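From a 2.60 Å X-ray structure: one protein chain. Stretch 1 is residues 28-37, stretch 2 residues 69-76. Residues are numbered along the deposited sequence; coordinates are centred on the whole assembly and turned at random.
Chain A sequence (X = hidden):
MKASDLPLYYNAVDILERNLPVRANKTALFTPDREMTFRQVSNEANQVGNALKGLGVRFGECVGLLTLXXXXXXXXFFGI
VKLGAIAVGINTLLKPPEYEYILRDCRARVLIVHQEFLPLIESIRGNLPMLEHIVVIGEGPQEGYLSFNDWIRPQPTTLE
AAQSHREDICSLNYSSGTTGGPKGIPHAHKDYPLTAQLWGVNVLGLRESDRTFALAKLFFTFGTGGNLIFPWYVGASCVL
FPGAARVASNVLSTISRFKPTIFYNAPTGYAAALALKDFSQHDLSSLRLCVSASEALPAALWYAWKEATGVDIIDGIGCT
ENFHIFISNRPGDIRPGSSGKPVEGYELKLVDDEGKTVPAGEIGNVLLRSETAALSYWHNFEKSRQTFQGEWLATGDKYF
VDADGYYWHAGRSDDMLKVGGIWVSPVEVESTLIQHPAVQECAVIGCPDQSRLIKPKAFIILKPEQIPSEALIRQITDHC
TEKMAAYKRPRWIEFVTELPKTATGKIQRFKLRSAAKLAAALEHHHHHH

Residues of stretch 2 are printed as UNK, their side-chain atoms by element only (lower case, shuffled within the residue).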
# COMPACT_ATOMS: atom_id res chain seq x y z
N ALA A 28 4.42 11.75 -19.10
CA ALA A 28 3.52 11.25 -18.07
C ALA A 28 4.24 10.37 -17.04
O ALA A 28 4.06 10.55 -15.83
CB ALA A 28 2.37 10.48 -18.69
N LEU A 29 5.05 9.43 -17.51
CA LEU A 29 5.77 8.54 -16.60
C LEU A 29 7.29 8.58 -16.82
O LEU A 29 7.77 8.64 -17.95
CB LEU A 29 5.24 7.11 -16.69
CG LEU A 29 5.16 6.41 -18.05
CD1 LEU A 29 6.47 5.71 -18.40
CD2 LEU A 29 4.00 5.42 -18.08
N PHE A 30 8.03 8.54 -15.71
CA PHE A 30 9.48 8.51 -15.76
C PHE A 30 10.03 7.20 -15.21
O PHE A 30 9.80 6.86 -14.05
CB PHE A 30 10.07 9.68 -14.97
CG PHE A 30 9.85 11.02 -15.61
CD1 PHE A 30 8.73 11.78 -15.31
CD2 PHE A 30 10.78 11.53 -16.51
CE1 PHE A 30 8.53 13.01 -15.90
CE2 PHE A 30 10.58 12.77 -17.10
CZ PHE A 30 9.46 13.51 -16.79
N THR A 31 10.75 6.46 -16.05
CA THR A 31 11.43 5.24 -15.63
C THR A 31 12.88 5.31 -16.09
O THR A 31 13.18 6.01 -17.05
CB THR A 31 10.75 3.97 -16.21
OG1 THR A 31 10.92 3.95 -17.64
CG2 THR A 31 9.27 3.94 -15.87
N PRO A 32 13.78 4.59 -15.40
CA PRO A 32 15.20 4.58 -15.79
C PRO A 32 15.43 4.10 -17.22
O PRO A 32 16.43 4.48 -17.84
CB PRO A 32 15.82 3.58 -14.81
CG PRO A 32 14.94 3.65 -13.61
CD PRO A 32 13.55 3.85 -14.15
N ASP A 33 14.52 3.29 -17.75
CA ASP A 33 14.68 2.74 -19.09
C ASP A 33 13.87 3.48 -20.14
O ASP A 33 14.16 3.39 -21.34
CB ASP A 33 14.29 1.26 -19.10
CG ASP A 33 15.00 0.45 -18.03
OD1 ASP A 33 16.15 0.04 -18.26
OD2 ASP A 33 14.39 0.23 -16.96
N ARG A 34 12.85 4.22 -19.71
CA ARG A 34 11.87 4.75 -20.64
C ARG A 34 11.12 5.97 -20.11
O ARG A 34 10.84 6.07 -18.91
CB ARG A 34 10.88 3.64 -21.00
CG ARG A 34 9.92 3.96 -22.13
CD ARG A 34 9.11 2.72 -22.48
NE ARG A 34 8.15 2.97 -23.55
CZ ARG A 34 7.39 2.02 -24.10
NH1 ARG A 34 7.48 0.77 -23.67
NH2 ARG A 34 6.54 2.33 -25.07
N GLU A 35 10.81 6.89 -21.01
CA GLU A 35 9.96 8.03 -20.68
C GLU A 35 8.84 8.13 -21.70
O GLU A 35 9.08 8.06 -22.91
CB GLU A 35 10.77 9.33 -20.67
CG GLU A 35 11.78 9.43 -19.54
CD GLU A 35 12.52 10.75 -19.55
OE1 GLU A 35 12.13 11.66 -20.32
OE2 GLU A 35 13.50 10.89 -18.79
N MET A 36 7.61 8.28 -21.22
CA MET A 36 6.46 8.33 -22.11
C MET A 36 5.60 9.57 -21.88
O MET A 36 5.48 10.05 -20.75
CB MET A 36 5.60 7.07 -21.96
CG MET A 36 6.35 5.77 -22.18
SD MET A 36 5.26 4.34 -22.23
CE MET A 36 4.37 4.65 -23.75
N THR A 37 5.01 10.08 -22.95
CA THR A 37 4.05 11.16 -22.85
C THR A 37 2.66 10.56 -22.68
O THR A 37 2.48 9.36 -22.84
CB THR A 37 4.06 12.05 -24.11
OG1 THR A 37 3.58 11.30 -25.23
CG2 THR A 37 5.47 12.55 -24.39
N UNK A 69 7.48 -2.37 -11.56
CA UNK A 69 7.01 -1.00 -11.76
C UNK A 69 7.71 -0.50 -13.01
O UNK A 69 8.93 -0.34 -13.03
c UNK A 69 7.30 -0.14 -10.53
o UNK A 69 6.09 0.69 -8.66
c UNK A 69 6.22 -0.25 -9.47
o UNK A 69 5.51 -1.28 -9.44
N UNK A 70 6.92 -0.26 -14.06
CA UNK A 70 7.49 0.09 -15.36
C UNK A 70 6.43 0.70 -16.27
O UNK A 70 5.26 0.79 -15.92
o UNK A 70 7.20 -2.18 -16.19
c UNK A 70 8.13 -1.11 -16.05
N UNK A 71 6.87 1.13 -17.45
CA UNK A 71 5.97 1.67 -18.45
C UNK A 71 5.02 0.59 -18.94
O UNK A 71 3.85 0.85 -19.21
c UNK A 71 6.76 2.24 -19.62
N UNK A 72 5.52 -0.64 -19.04
CA UNK A 72 4.73 -1.76 -19.52
C UNK A 72 3.63 -2.15 -18.53
O UNK A 72 2.59 -2.67 -18.93
c UNK A 72 6.50 -2.82 -21.05
c UNK A 72 5.62 -2.97 -19.82
o UNK A 72 8.03 -1.70 -19.61
o UNK A 72 8.38 -1.55 -21.77
c UNK A 72 7.72 -1.96 -20.79
N UNK A 73 3.87 -1.89 -17.25
CA UNK A 73 2.86 -2.15 -16.23
C UNK A 73 1.67 -1.23 -16.44
O UNK A 73 0.52 -1.67 -16.45
c UNK A 73 1.08 -3.11 -12.16
c UNK A 73 3.45 -1.93 -14.83
c UNK A 73 1.43 -2.18 -13.15
c UNK A 73 2.67 -2.61 -13.73
c UNK A 73 -0.89 -1.92 -11.64
c UNK A 73 -0.08 -3.00 -11.40
n UNK A 73 2.06 -4.07 -12.14
c UNK A 73 -0.57 -0.97 -12.62
c UNK A 73 0.58 -1.09 -13.38
c UNK A 73 3.01 -3.76 -13.08
N UNK A 74 1.96 0.06 -16.61
CA UNK A 74 0.92 1.07 -16.75
C UNK A 74 0.09 0.90 -18.02
O UNK A 74 -1.14 0.91 -17.98
c UNK A 74 2.21 2.75 -15.40
c UNK A 74 1.51 2.49 -16.72
c UNK A 74 0.41 3.52 -16.95
N UNK A 75 0.77 0.73 -19.15
CA UNK A 75 0.09 0.58 -20.43
C UNK A 75 -0.76 -0.69 -20.47
O UNK A 75 -1.83 -0.72 -21.09
o UNK A 75 2.07 -0.42 -21.42
c UNK A 75 1.74 1.95 -21.74
c UNK A 75 1.07 0.59 -21.62
N UNK A 76 -0.29 -1.74 -19.81
CA UNK A 76 -1.06 -2.98 -19.70
C UNK A 76 -2.30 -2.74 -18.86
O UNK A 76 -3.40 -3.17 -19.22
c UNK A 76 -0.22 -4.10 -19.09
o UNK A 76 0.87 -4.44 -19.94
O HOH W 1 10.03 1.02 -17.74

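Position 69 carries two side-chain carbons, the second bearing two oxygens, and no side-chain atom comes near stretch 1. A carboxylate on so short a stem is aspartate, D69; it is buried and finds a hydrogen bond elsewhere in the structure.

Position 70 has one carbon followed by one oxygen; the CA-to-CB bond points sideways to stretch 1, and the backbone meets T31. That is serine, S70, at the N-cap position of the helix, with T31 CG2 4.3 Å from S70 CA.

Position 71 has a single side-chain carbon, its bond from CA aimed toward stretch 1, where L29, R34 and M36 converge on it. So it is alanine, A71: L29 CD1, R34 CD and M36 SD each lie 3.7 Å from A71 CB. Its backbone is used too, for one water accepts from A71 N at 3.2 Å and donates to T31 OG1 at 3.1 Å.

Position 72 holds three carbons in a row, the third carrying two oxygens. The CA-to-CB bond leaves sideways, yet the chain end comes nearer to stretch 1 and meets R34. This is glutamate, E72. R34 NH1 lies 3.1 Å from E72 OE2, a salt bridge whose hydrogen bond is weak at 129°; the oxygen sits at the guanidinium's edge, near its plane.

Position 73 shows one carbon leading to fused five- and six-membered rings with eight carbons and one nitrogen: tryptophan, W73. It is buried, but out of reach of stretch 1.

At position 74 one carbon carries two more, a beta-branched hydrocarbon touching L29, hence valine, V74. Its CA-to-CB bond points toward stretch 1, where L29 CD2 approaches V74 CB at 4.1 Å.

Position 75 is also branched at its first carbon, but with one oxygen and one carbon, and its methyl carbon touches M36: threonine, T75. M36 CE lies 4.3 Å from T75 CG2.

Position 76 has one carbon and one oxygen, serine, S76. Out of reach of stretch 1, it turns its hydroxyl to its own helix, S76 OG donating to E72 O at 2.7 Å.

The contact sets a helix start against two strands joined by a tight turn. L29 and M36 both face the helix from the paired strands. The rule is a small residue at the centre: A71 has the largest covered area, and its methyl receives three longer side chains. V74 and T75 extend the packing one helical turn on, and R34, extended with chi1 to chi3 all t, runs past A71 to reach E72 at the more open border.

Stretch 2 69-76: DSAEWVTS
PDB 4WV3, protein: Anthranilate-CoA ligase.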